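Local structure of small COPII coat GTPase SAR1 (6VS4) at residues 43-48 with 102-107; 120-125 with 170-175; 142-147 with 191-196. The protein is a small COPII coat GTPase of the ADP-ribosylation factor family, with the P-loop NTPase fold, bound here to guanosine-5'-diphosphate and a magnesium ion. All blocks are in the same frame, centred on the assembly; numbering follows the deposited sequence.

Contact 1. Residues 43-48 with 102-107; sequences LFLGID and DYFYDC. With GDP (guanosine-5'-diphosphate), chain D.
Leu-43 and Phe-104 carry this contact, which is almost wholly apolar and joins the central strand 40-47 to the loop that precedes the neighbouring strand 109-115. The main interaction is a CH-pi contact. Methyl CD2 of Leu-43 sits over one face of the Phe-104 ring, 3.7 Å from its centroid and 17° off the ring normal, displaced a little toward the rim. The nearest ring atom is CE2 of Phe-104, 3.6 Å from CD2 of Leu-43. The first torsion of Phe-104 sets CG beside the backbone N and anti to the carbonyl carbon (chi1 -63°).

Van der Waals contacts surround that pair. Leu-45, two residues further along the strand, meets Phe-104 tip to tip, its CD1 4.0 Å from CE2 of the ring. The other methyl of Leu-43, CD1, lies 4.2 Å from SG of Cys-107, whose sulfur is turned anti to its own backbone N (chi1 161°). Leu-43 also touches main chain: its CD2 comes to 3.6 Å from the carbonyl O of Tyr-103. Leu-135 of helix 122-135 and Glu-136 also pack on Phe-104.

Turn geometry shapes the second segment. A type II beta turn runs from Phe-104 to Cys-107, and Tyr-105 N bonds to Asp-102 O at 3.2 Å. At the far end of segment 43-48, the CA of Asp-48 lies 3.5 Å from O1B of guanosine-5'-diphosphate, and Gly-46 fits the start of the P-loop sequence of such proteins.

The chemistry implies a joint that rests on dispersion and CH-pi attraction between leucine methyls, one aromatic ring and a cysteine sulfur.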
loop_
_atom_site.group_PDB
_atom_site.type_symbol
_atom_site.label_atom_id
_atom_site.label_comp_id
_atom_site.label_asym_id
_atom_site.label_seq_id
_atom_site.Cartn_x
_atom_site.Cartn_y
_atom_site.Cartn_z
ATOM N N LEU A 43 -5.171 31.508 16.853
ATOM C CA LEU A 43 -6.613 31.695 16.961
ATOM C C LEU A 43 -7.270 31.320 15.637
ATOM O O LEU A 43 -6.917 31.867 14.587
ATOM C CB LEU A 43 -6.946 33.140 17.330
ATOM C CG LEU A 43 -7.149 33.467 18.811
ATOM C CD1 LEU A 43 -5.912 33.134 19.624
ATOM C CD2 LEU A 43 -7.520 34.936 18.977
ATOM N N PHE A 44 -8.220 30.391 15.688
ATOM C CA PHE A 44 -8.992 29.990 14.518
ATOM C C PHE A 44 -10.352 30.674 14.615
ATOM O O PHE A 44 -11.142 30.376 15.517
ATOM C CB PHE A 44 -9.128 28.469 14.448
ATOM C CG PHE A 44 -7.828 27.756 14.223
ATOM C CD1 PHE A 44 -6.921 27.590 15.261
ATOM C CD2 PHE A 44 -7.509 27.252 12.976
ATOM C CE1 PHE A 44 -5.720 26.937 15.056
ATOM C CE2 PHE A 44 -6.312 26.596 12.767
ATOM C CZ PHE A 44 -5.415 26.436 13.809
ATOM N N LEU A 45 -10.623 31.592 13.689
ATOM C CA LEU A 45 -11.718 32.532 13.835
ATOM C C LEU A 45 -12.580 32.535 12.578
ATOM O O LEU A 45 -12.149 32.126 11.497
ATOM C CB LEU A 45 -11.175 33.940 14.124
ATOM C CG LEU A 45 -10.236 34.078 15.337
ATOM C CD1 LEU A 45 -9.580 35.454 15.376
ATOM C CD2 LEU A 45 -10.947 33.802 16.649
ATOM N N GLY A 46 -13.804 33.027 12.733
ATOM C CA GLY A 46 -14.783 33.009 11.663
ATOM C C GLY A 46 -16.178 32.812 12.212
ATOM O O GLY A 46 -16.332 32.434 13.375
ATOM N N ILE A 47 -17.210 33.064 11.406
ATOM C CA ILE A 47 -18.565 32.808 11.878
ATOM C C ILE A 47 -18.791 31.301 11.855
ATOM O O ILE A 47 -17.997 30.556 11.270
ATOM C CB ILE A 47 -19.621 33.572 11.048
ATOM C CG1 ILE A 47 -19.750 32.971 9.649
ATOM C CG2 ILE A 47 -19.300 35.067 10.995
ATOM C CD1 ILE A 47 -20.701 33.705 8.754
ATOM N N ASP A 48 -19.858 30.841 12.505
ATOM C CA ASP A 48 -20.126 29.410 12.587
ATOM C C ASP A 48 -20.408 28.821 11.206
ATOM O O ASP A 48 -20.873 29.511 10.293
ATOM C CB ASP A 48 -21.320 29.149 13.503
ATOM C CG ASP A 48 -22.554 29.888 13.051
ATOM O OD1 ASP A 48 -22.570 31.130 13.177
ATOM O OD2 ASP A 48 -23.490 29.235 12.537
ATOM N N ASP A 102 -9.373 39.229 25.969
ATOM C CA ASP A 102 -8.346 38.443 26.643
ATOM C C ASP A 102 -7.762 37.376 25.724
ATOM O O ASP A 102 -6.586 37.015 25.861
ATOM C CB ASP A 102 -8.922 37.802 27.906
ATOM C CG ASP A 102 -9.207 38.816 28.992
ATOM O OD1 ASP A 102 -8.571 39.891 28.976
ATOM O OD2 ASP A 102 -10.061 38.538 29.862
ATOM N N TYR A 103 -8.558 36.866 24.780
ATOM C CA TYR A 103 -8.072 35.837 23.868
ATOM C C TYR A 103 -7.002 36.349 22.914
ATOM O O TYR A 103 -6.302 35.540 22.298
ATOM C CB TYR A 103 -9.233 35.261 23.055
ATOM C CG TYR A 103 -10.168 34.384 23.849
ATOM C CD1 TYR A 103 -10.031 33.006 23.824
ATOM C CD2 TYR A 103 -11.172 34.930 24.641
ATOM C CE1 TYR A 103 -10.871 32.187 24.554
ATOM C CE2 TYR A 103 -12.025 34.118 25.373
ATOM C CZ TYR A 103 -11.865 32.744 25.324
ATOM O OH TYR A 103 -12.691 31.908 26.043
ATOM N N PHE A 104 -6.862 37.663 22.766
ATOM C CA PHE A 104 -5.860 38.227 21.874
ATOM C C PHE A 104 -4.614 38.707 22.610
ATOM O O PHE A 104 -3.718 39.277 21.979
ATOM C CB PHE A 104 -6.470 39.368 21.053
ATOM C CG PHE A 104 -7.584 38.923 20.132
ATOM C CD1 PHE A 104 -8.873 38.729 20.615
ATOM C CD2 PHE A 104 -7.340 38.676 18.790
ATOM C CE1 PHE A 104 -9.896 38.318 19.774
ATOM C CE2 PHE A 104 -8.363 38.263 17.942
ATOM C CZ PHE A 104 -9.637 38.079 18.435
ATOM N N TYR A 105 -4.538 38.502 23.925
ATOM C CA TYR A 105 -3.304 38.762 24.654
ATOM C C TYR A 105 -2.284 37.680 24.323
ATOM O O TYR A 105 -2.583 36.486 24.415
ATOM C CB TYR A 105 -3.561 38.806 26.160
ATOM N N ASP A 106 -1.081 38.101 23.929
ATOM C CA ASP A 106 -0.003 37.183 23.538
ATOM C C ASP A 106 -0.460 36.212 22.449
ATOM O O ASP A 106 0.007 35.075 22.362
ATOM C CB ASP A 106 0.549 36.429 24.753
ATOM C CG ASP A 106 1.978 35.958 24.548
ATOM O OD1 ASP A 106 2.581 36.289 23.506
ATOM O OD2 ASP A 106 2.505 35.260 25.437
ATOM N N CYS A 107 -1.382 36.666 21.610
ATOM C CA CYS A 107 -1.781 35.930 20.420
ATOM C C CYS A 107 -0.664 35.984 19.384
ATOM O O CYS A 107 -0.157 37.063 19.064
ATOM C CB CYS A 107 -3.068 36.540 19.873
ATOM S SG CYS A 107 -3.477 36.167 18.172
HETATM P PB GDP D . -17.514 25.608 12.504
HETATM O O1B GDP D . -18.844 26.177 13.032
HETATM O O2B GDP D . -16.740 24.884 13.566
HETATM O O3B GDP D . -16.743 26.747 11.833
HETATM O O3A GDP D . -17.871 24.607 11.323
HETATM P PA GDP D . -17.566 23.076 11.045
HETATM O O1A GDP D . -18.456 22.272 11.979
HETATM O O2A GDP D . -16.118 22.791 11.108
HETATM O "O5'" GDP D . -18.129 22.826 9.572
HETATM C "C5'" GDP D . -19.521 22.936 9.208
HETATM C "C4'" GDP D . -19.799 22.044 8.024
HETATM O "O4'" GDP D . -19.033 22.501 6.886
HETATM C "C3'" GDP D . -19.458 20.562 8.220
HETATM O "O3'" GDP D . -20.524 19.719 7.796
HETATM C "C2'" GDP D . -18.208 20.369 7.355
HETATM O "O2'" GDP D . -18.145 19.049 6.831
HETATM C "C1'" GDP D . -18.474 21.375 6.242
HETATM N N9 GDP D . -17.271 21.802 5.509
HETATM C C8 GDP D . -16.095 22.284 6.022
HETATM N N7 GDP D . -15.205 22.563 5.097
HETATM C C5 GDP D . -15.834 22.238 3.906
HETATM C C6 GDP D . -15.371 22.277 2.546
HETATM O O6 GDP D . -14.284 22.679 2.140
HETATM N N1 GDP D . -16.323 21.820 1.658
HETATM C C2 GDP D . -17.581 21.400 2.000
HETATM N N2 GDP D . -18.376 21.003 1.004
HETATM N N3 GDP D . -18.028 21.366 3.251
HETATM C C4 GDP D . -17.109 21.778 4.146
#

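Contact 2. Residues 120-125 with 170-175; sequences ERFQEV and QETGIE
Phe-122 and Thr-172 mark the closest backbone approach, their CA atoms 5.9 Å apart, where the first turn of helix 122-135 meets the last turn of helix 162-172 and the loop that follows it. The Phe-122 ring fits against two consecutive residues of the second helix. Its CD2 lies 3.5 Å from CB of Glu-171, and the two side chains cross at about a right angle. CB of Glu-171, with its CG 4.1 Å from Phe-122 CD2, does the touching. The chain of Glu-171 bends at chi2, and its carboxylate plane stands 49° from the ring plane. Over one face of the same ring, offset toward the rim, comes methyl CG2 of Thr-172, 4.2 Å from Phe-122 CD1.

That methyl has a second neighbour, CG1 of Val-125, 3.9 Å from Thr-172 CG2; the valine and the threonine lie side by side and point the same way. Farther along, Val-125 CG1 is 4.5 Å from CD1 of Ile-174. On the sheet side, Val-125 and Ile-174 both rest on Phe-112 and Val-114.

Thr-172 turns OG1 between its backbone N and carbonyl carbon (chi1 68°). There OG1 hydrogen-bonds to Leu-168 O and accepts a weak bond of 3.3 Å from Ile-174 N. Gly-173, the first residue past the helix, has positive phi. At the start of the other helix, Arg-121 holds the N-cap position, and its NE makes a weak salt bridge of 3.4 Å to OE2 of Glu-124, which lies in plane at the guanidinium edge.

The chemistry thus divides: carbon packs between helix 122-135 and the end of helix 162-172 with its following loop, while the threonine hydroxyl is bonded to Leu-168 O of its own helix and Arg-121 is shared between Glu-124, weakly, and Asp-48.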
loop_
_atom_site.group_PDB
_atom_site.type_symbol
_atom_site.label_atom_id
_atom_site.label_comp_id
_atom_site.label_asym_id
_atom_site.label_seq_id
_atom_site.Cartn_x
_atom_site.Cartn_y
_atom_site.Cartn_z
ATOM N N GLU A 120 -25.063 34.945 1.547
ATOM C CA GLU A 120 -26.009 35.804 2.260
ATOM C C GLU A 120 -25.477 36.271 3.610
ATOM O O GLU A 120 -25.921 37.313 4.112
ATOM C CB GLU A 120 -27.355 35.092 2.420
ATOM C CG GLU A 120 -28.061 34.808 1.088
ATOM C CD GLU A 120 -28.234 36.055 0.214
ATOM O OE1 GLU A 120 -28.547 37.139 0.758
ATOM O OE2 GLU A 120 -28.060 35.949 -1.021
ATOM N N ARG A 121 -24.546 35.525 4.209
ATOM C CA ARG A 121 -23.984 35.869 5.507
ATOM C C ARG A 121 -22.655 36.603 5.382
ATOM O O ARG A 121 -21.908 36.695 6.362
ATOM C CB ARG A 121 -23.825 34.606 6.354
ATOM C CG ARG A 121 -25.139 33.872 6.589
ATOM C CD ARG A 121 -24.923 32.568 7.321
ATOM N NE ARG A 121 -24.520 32.760 8.706
ATOM C CZ ARG A 121 -23.946 31.815 9.442
ATOM N NH1 ARG A 121 -23.697 30.623 8.914
ATOM N NH2 ARG A 121 -23.611 32.065 10.701
ATOM N N PHE A 122 -22.364 37.161 4.201
ATOM C CA PHE A 122 -21.127 37.904 3.987
ATOM C C PHE A 122 -21.066 39.170 4.828
ATOM O O PHE A 122 -19.968 39.664 5.106
ATOM C CB PHE A 122 -20.966 38.256 2.508
ATOM C CG PHE A 122 -20.323 37.169 1.692
ATOM C CD1 PHE A 122 -19.842 36.023 2.298
ATOM C CD2 PHE A 122 -20.203 37.292 0.316
ATOM C CE1 PHE A 122 -19.245 35.015 1.545
ATOM C CE2 PHE A 122 -19.609 36.293 -0.442
ATOM C CZ PHE A 122 -19.133 35.153 0.171
ATOM N N GLN A 123 -22.220 39.707 5.228
ATOM C CA GLN A 123 -22.228 40.876 6.099
ATOM C C GLN A 123 -21.733 40.527 7.498
ATOM O O GLN A 123 -20.984 41.302 8.105
ATOM C CB GLN A 123 -23.631 41.479 6.147
ATOM C CG GLN A 123 -23.687 42.828 6.838
ATOM C CD GLN A 123 -22.766 43.847 6.198
ATOM O OE1 GLN A 123 -22.536 43.823 4.990
ATOM N NE2 GLN A 123 -22.234 44.752 7.009
ATOM N N GLU A 124 -22.128 39.364 8.022
ATOM C CA GLU A 124 -21.548 38.898 9.278
ATOM C C GLU A 124 -20.046 38.697 9.145
ATOM O O GLU A 124 -19.286 39.043 10.055
ATOM C CB GLU A 124 -22.194 37.588 9.724
ATOM C CG GLU A 124 -23.689 37.614 9.895
ATOM C CD GLU A 124 -24.204 36.304 10.451
ATOM O OE1 GLU A 124 -23.552 35.754 11.363
ATOM O OE2 GLU A 124 -25.252 35.822 9.972
ATOM N N VAL A 125 -19.602 38.139 8.017
ATOM C CA VAL A 125 -18.178 37.861 7.835
ATOM C C VAL A 125 -17.374 39.150 7.892
ATOM O O VAL A 125 -16.342 39.227 8.567
ATOM C CB VAL A 125 -17.933 37.108 6.515
ATOM C CG1 VAL A 125 -16.441 36.984 6.250
ATOM C CG2 VAL A 125 -18.588 35.732 6.548
ATOM N N GLN A 170 -14.348 42.150 -2.126
ATOM C CA GLN A 170 -15.235 43.311 -2.056
ATOM C C GLN A 170 -16.343 43.098 -1.031
ATOM O O GLN A 170 -16.687 44.017 -0.283
ATOM C CB GLN A 170 -15.836 43.605 -3.432
ATOM C CG GLN A 170 -16.895 44.690 -3.420
ATOM C CD GLN A 170 -17.508 44.944 -4.786
ATOM O OE1 GLN A 170 -17.480 46.065 -5.293
ATOM N NE2 GLN A 170 -18.101 43.916 -5.370
ATOM N N GLU A 171 -16.885 41.881 -0.956
ATOM C CA GLU A 171 -18.037 41.624 -0.099
ATOM C C GLU A 171 -17.651 41.384 1.357
ATOM O O GLU A 171 -18.461 41.654 2.247
ATOM C CB GLU A 171 -18.822 40.420 -0.626
ATOM C CG GLU A 171 -19.458 40.626 -1.993
ATOM C CD GLU A 171 -20.647 41.573 -1.953
ATOM O OE1 GLU A 171 -20.594 42.640 -2.606
ATOM O OE2 GLU A 171 -21.632 41.251 -1.254
ATOM N N THR A 172 -16.438 40.889 1.629
ATOM C CA THR A 172 -16.021 40.621 3.002
ATOM C C THR A 172 -15.085 41.681 3.562
ATOM O O THR A 172 -14.810 41.665 4.765
ATOM C CB THR A 172 -15.327 39.251 3.119
ATOM O OG1 THR A 172 -14.072 39.281 2.431
ATOM C CG2 THR A 172 -16.196 38.148 2.543
ATOM N N GLY A 173 -14.565 42.574 2.726
ATOM C CA GLY A 173 -13.610 43.553 3.195
ATOM C C GLY A 173 -12.221 43.013 3.437
ATOM O O GLY A 173 -11.355 43.764 3.905
ATOM N N ILE A 174 -11.983 41.739 3.147
ATOM C CA ILE A 174 -10.693 41.107 3.383
ATOM C C ILE A 174 -9.794 41.378 2.184
ATOM O O ILE A 174 -10.117 40.997 1.054
ATOM C CB ILE A 174 -10.856 39.600 3.626
ATOM C CG1 ILE A 174 -11.827 39.363 4.787
ATOM C CG2 ILE A 174 -9.490 38.949 3.890
ATOM C CD1 ILE A 174 -12.239 37.920 4.970
ATOM N N GLU A 175 -8.666 42.042 2.425
ATOM C CA GLU A 175 -7.706 42.343 1.375
ATOM C C GLU A 175 -6.315 41.894 1.805
ATOM O O GLU A 175 -5.993 41.860 2.995
ATOM C CB GLU A 175 -7.694 43.842 1.028
#

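Contact 3. Residues 142-147 with 191-196; sequences VVLMNK and VTITSG. With GDP (guanosine-5'-diphosphate), chain D.
Asn-146 and Ile-193 bring together two guanine-binding elements of the P-loop GTPase fold: the NKxD motif, which starts at Asn-146, and a loop that probably corresponds to the G5 loop of relatives. The backbones are joined by Val-191 N, which donates a nearly straight bond (171°) of 3.0 Å to Met-145 O. Beyond it, Asn-146 turns CG anti to its own backbone N (chi1 -169°), and OD1 accepts, in the plane of its amide, a 2.9 Å bond from Ile-193 N. The other end of that amide, ND2, bonds to Ala-50 O of the phosphate-binding loop and lies close to N7 of the base. The Asn-146 and Ile-193 side chains cross at about a right angle, with CG1 and CD1 of Ile-193 against the carboxamide.

The side chain of Lys-147 runs extended over one face of the guanine. Its CB is 3.9 Å from N1 of guanosine-5'-diphosphate; CG comes to 3.5 Å from C5; CD stands 3.7 Å from C4; and CE reaches the ribose, 3.4 Å from O4'. At the tip, NZ of Lys-147 hydrogen-bonds to that same O4' at 3.2 Å, and is also held by Asn-49 O and by a salt bridge to Asp-115. Thr-194 closes on the opposite face of the base through OG1 and CG2.

Asp-149, further along the motif, takes another bond from the nucleotide. Ile-193 N also makes a weak hydrogen bond to O6 of guanosine-5'-diphosphate, 3.1 Å away and bent to 120°.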
loop_
_atom_site.group_PDB
_atom_site.type_symbol
_atom_site.label_atom_id
_atom_site.label_comp_id
_atom_site.label_asym_id
_atom_site.label_seq_id
_atom_site.Cartn_x
_atom_site.Cartn_y
_atom_site.Cartn_z
ATOM N N VAL A 142 -3.801 34.853 8.378
ATOM C CA VAL A 142 -3.981 34.061 7.172
ATOM C C VAL A 142 -5.473 33.806 6.999
ATOM O O VAL A 142 -6.171 33.456 7.960
ATOM C CB VAL A 142 -3.158 32.755 7.216
ATOM C CG1 VAL A 142 -3.652 31.801 8.284
ATOM C CG2 VAL A 142 -3.182 32.090 5.864
ATOM N N VAL A 143 -5.976 34.056 5.794
ATOM C CA VAL A 143 -7.393 33.917 5.485
ATOM C C VAL A 143 -7.583 32.698 4.592
ATOM O O VAL A 143 -6.959 32.585 3.529
ATOM C CB VAL A 143 -7.953 35.181 4.818
ATOM C CG1 VAL A 143 -9.396 34.955 4.416
ATOM C CG2 VAL A 143 -7.855 36.341 5.772
ATOM N N LEU A 144 -8.444 31.786 5.028
ATOM C CA LEU A 144 -8.811 30.615 4.247
ATOM C C LEU A 144 -10.191 30.850 3.653
ATOM O O LEU A 144 -11.191 30.864 4.372
ATOM C CB LEU A 144 -8.783 29.353 5.108
ATOM C CG LEU A 144 -7.433 29.037 5.780
ATOM C CD1 LEU A 144 -7.477 27.728 6.571
ATOM C CD2 LEU A 144 -6.335 29.011 4.752
ATOM N N MET A 145 -10.242 31.077 2.349
ATOM C CA MET A 145 -11.517 31.047 1.637
ATOM C C MET A 145 -11.848 29.575 1.414
ATOM O O MET A 145 -11.246 28.908 0.568
ATOM C CB MET A 145 -11.432 31.835 0.334
ATOM C CG MET A 145 -11.160 33.329 0.523
ATOM S SD MET A 145 -12.578 34.271 1.133
ATOM C CE MET A 145 -11.910 35.930 1.186
ATOM N N ASN A 146 -12.775 29.054 2.206
ATOM C CA ASN A 146 -13.038 27.626 2.284
ATOM C C ASN A 146 -14.287 27.260 1.490
ATOM O O ASN A 146 -15.093 28.119 1.127
ATOM C CB ASN A 146 -13.194 27.193 3.748
ATOM C CG ASN A 146 -13.195 25.683 3.919
ATOM O OD1 ASN A 146 -12.509 24.967 3.195
ATOM N ND2 ASN A 146 -13.970 25.194 4.883
ATOM N N LYS A 147 -14.431 25.956 1.227
ATOM C CA LYS A 147 -15.579 25.373 0.529
ATOM C C LYS A 147 -15.646 25.797 -0.938
ATOM O O LYS A 147 -16.734 25.890 -1.512
ATOM C CB LYS A 147 -16.897 25.705 1.235
ATOM C CG LYS A 147 -16.896 25.386 2.721
ATOM C CD LYS A 147 -18.304 25.166 3.216
ATOM C CE LYS A 147 -18.360 25.053 4.717
ATOM N NZ LYS A 147 -19.770 25.047 5.165
ATOM N N VAL A 191 -9.126 27.170 -0.522
ATOM C CA VAL A 191 -8.976 25.787 -0.093
ATOM C C VAL A 191 -10.337 25.100 -0.052
ATOM O O VAL A 191 -11.389 25.742 -0.026
ATOM C CB VAL A 191 -8.303 25.691 1.298
ATOM C CG1 VAL A 191 -6.885 26.263 1.271
ATOM C CG2 VAL A 191 -9.141 26.411 2.339
ATOM N N THR A 192 -10.294 23.769 -0.052
ATOM C CA THR A 192 -11.412 22.904 0.334
ATOM C C THR A 192 -10.870 22.040 1.465
ATOM O O THR A 192 -10.120 21.088 1.227
ATOM C CB THR A 192 -11.937 22.040 -0.811
ATOM O OG1 THR A 192 -12.607 22.855 -1.776
ATOM C CG2 THR A 192 -12.917 21.007 -0.285
ATOM N N ILE A 193 -11.236 22.395 2.697
ATOM C CA ILE A 193 -10.627 21.771 3.861
ATOM C C ILE A 193 -11.015 20.302 3.951
ATOM O O ILE A 193 -10.234 19.480 4.436
ATOM C CB ILE A 193 -11.015 22.567 5.119
ATOM C CG1 ILE A 193 -10.268 23.903 5.113
ATOM C CG2 ILE A 193 -10.701 21.786 6.391
ATOM C CD1 ILE A 193 -10.686 24.863 6.205
ATOM N N THR A 194 -12.198 19.936 3.451
ATOM C CA THR A 194 -12.661 18.554 3.527
ATOM C C THR A 194 -12.130 17.651 2.416
ATOM O O THR A 194 -12.397 16.449 2.454
ATOM C CB THR A 194 -14.185 18.503 3.516
ATOM O OG1 THR A 194 -14.673 19.260 2.403
ATOM C CG2 THR A 194 -14.729 19.079 4.816
ATOM N N SER A 195 -11.448 18.181 1.405
ATOM C CA SER A 195 -10.930 17.299 0.371
ATOM C C SER A 195 -9.695 16.552 0.874
ATOM O O SER A 195 -8.983 17.001 1.781
ATOM C CB SER A 195 -10.583 18.077 -0.897
ATOM O OG SER A 195 -9.335 18.731 -0.762
ATOM N N GLY A 196 -9.442 15.393 0.267
ATOM C CA GLY A 196 -8.276 14.615 0.646
ATOM C C GLY A 196 -6.974 15.262 0.228
ATOM O O GLY A 196 -5.959 15.128 0.924
HETATM P PB GDP D . -17.514 25.608 12.504
HETATM O O1B GDP D . -18.844 26.177 13.032
HETATM O O2B GDP D . -16.740 24.884 13.566
HETATM O O3B GDP D . -16.743 26.747 11.833
HETATM O O3A GDP D . -17.871 24.607 11.323
HETATM P PA GDP D . -17.566 23.076 11.045
HETATM O O1A GDP D . -18.456 22.272 11.979
HETATM O O2A GDP D . -16.118 22.791 11.108
HETATM O "O5'" GDP D . -18.129 22.826 9.572
HETATM C "C5'" GDP D . -19.521 22.936 9.208
HETATM C "C4'" GDP D . -19.799 22.044 8.024
HETATM O "O4'" GDP D . -19.033 22.501 6.886
HETATM C "C3'" GDP D . -19.458 20.562 8.220
HETATM O "O3'" GDP D . -20.524 19.719 7.796
HETATM C "C2'" GDP D . -18.208 20.369 7.355
HETATM O "O2'" GDP D . -18.145 19.049 6.831
HETATM C "C1'" GDP D . -18.474 21.375 6.242
HETATM N N9 GDP D . -17.271 21.802 5.509
HETATM C C8 GDP D . -16.095 22.284 6.022
HETATM N N7 GDP D . -15.205 22.563 5.097
HETATM C C5 GDP D . -15.834 22.238 3.906
HETATM C C6 GDP D . -15.371 22.277 2.546
HETATM O O6 GDP D . -14.284 22.679 2.140
HETATM N N1 GDP D . -16.323 21.820 1.658
HETATM C C2 GDP D . -17.581 21.400 2.000
HETATM N N2 GDP D . -18.376 21.003 1.004
HETATM N N3 GDP D . -18.028 21.366 3.251
HETATM C C4 GDP D . -17.109 21.778 4.146
#

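Contacts 1 and 3 both reach the nucleotide, contact 1 at the beta-phosphate and contact 3 at the base and ribose; their centres are 19 Å apart and their nearest atoms about 6 Å. Contact 2, at helix ends and the adjoining loop, touches both other contacts. Toward contact 1 it offers a salt bridge, Arg-121 NH2 to Asp-48 OD1 at 2.8 Å, and packing of Val-125 CG2 on Ile-47 CD1 at 3.7 Å. Toward contact 3, Ile-174 CG2 meets Val-143 CG2 at 3.6 Å. Segments 120-125 and 170-175 thus pack on residues of both strands, 40-47 and 141-146, with the Val-125 side chain about 11 Å from guanosine-5'-diphosphate.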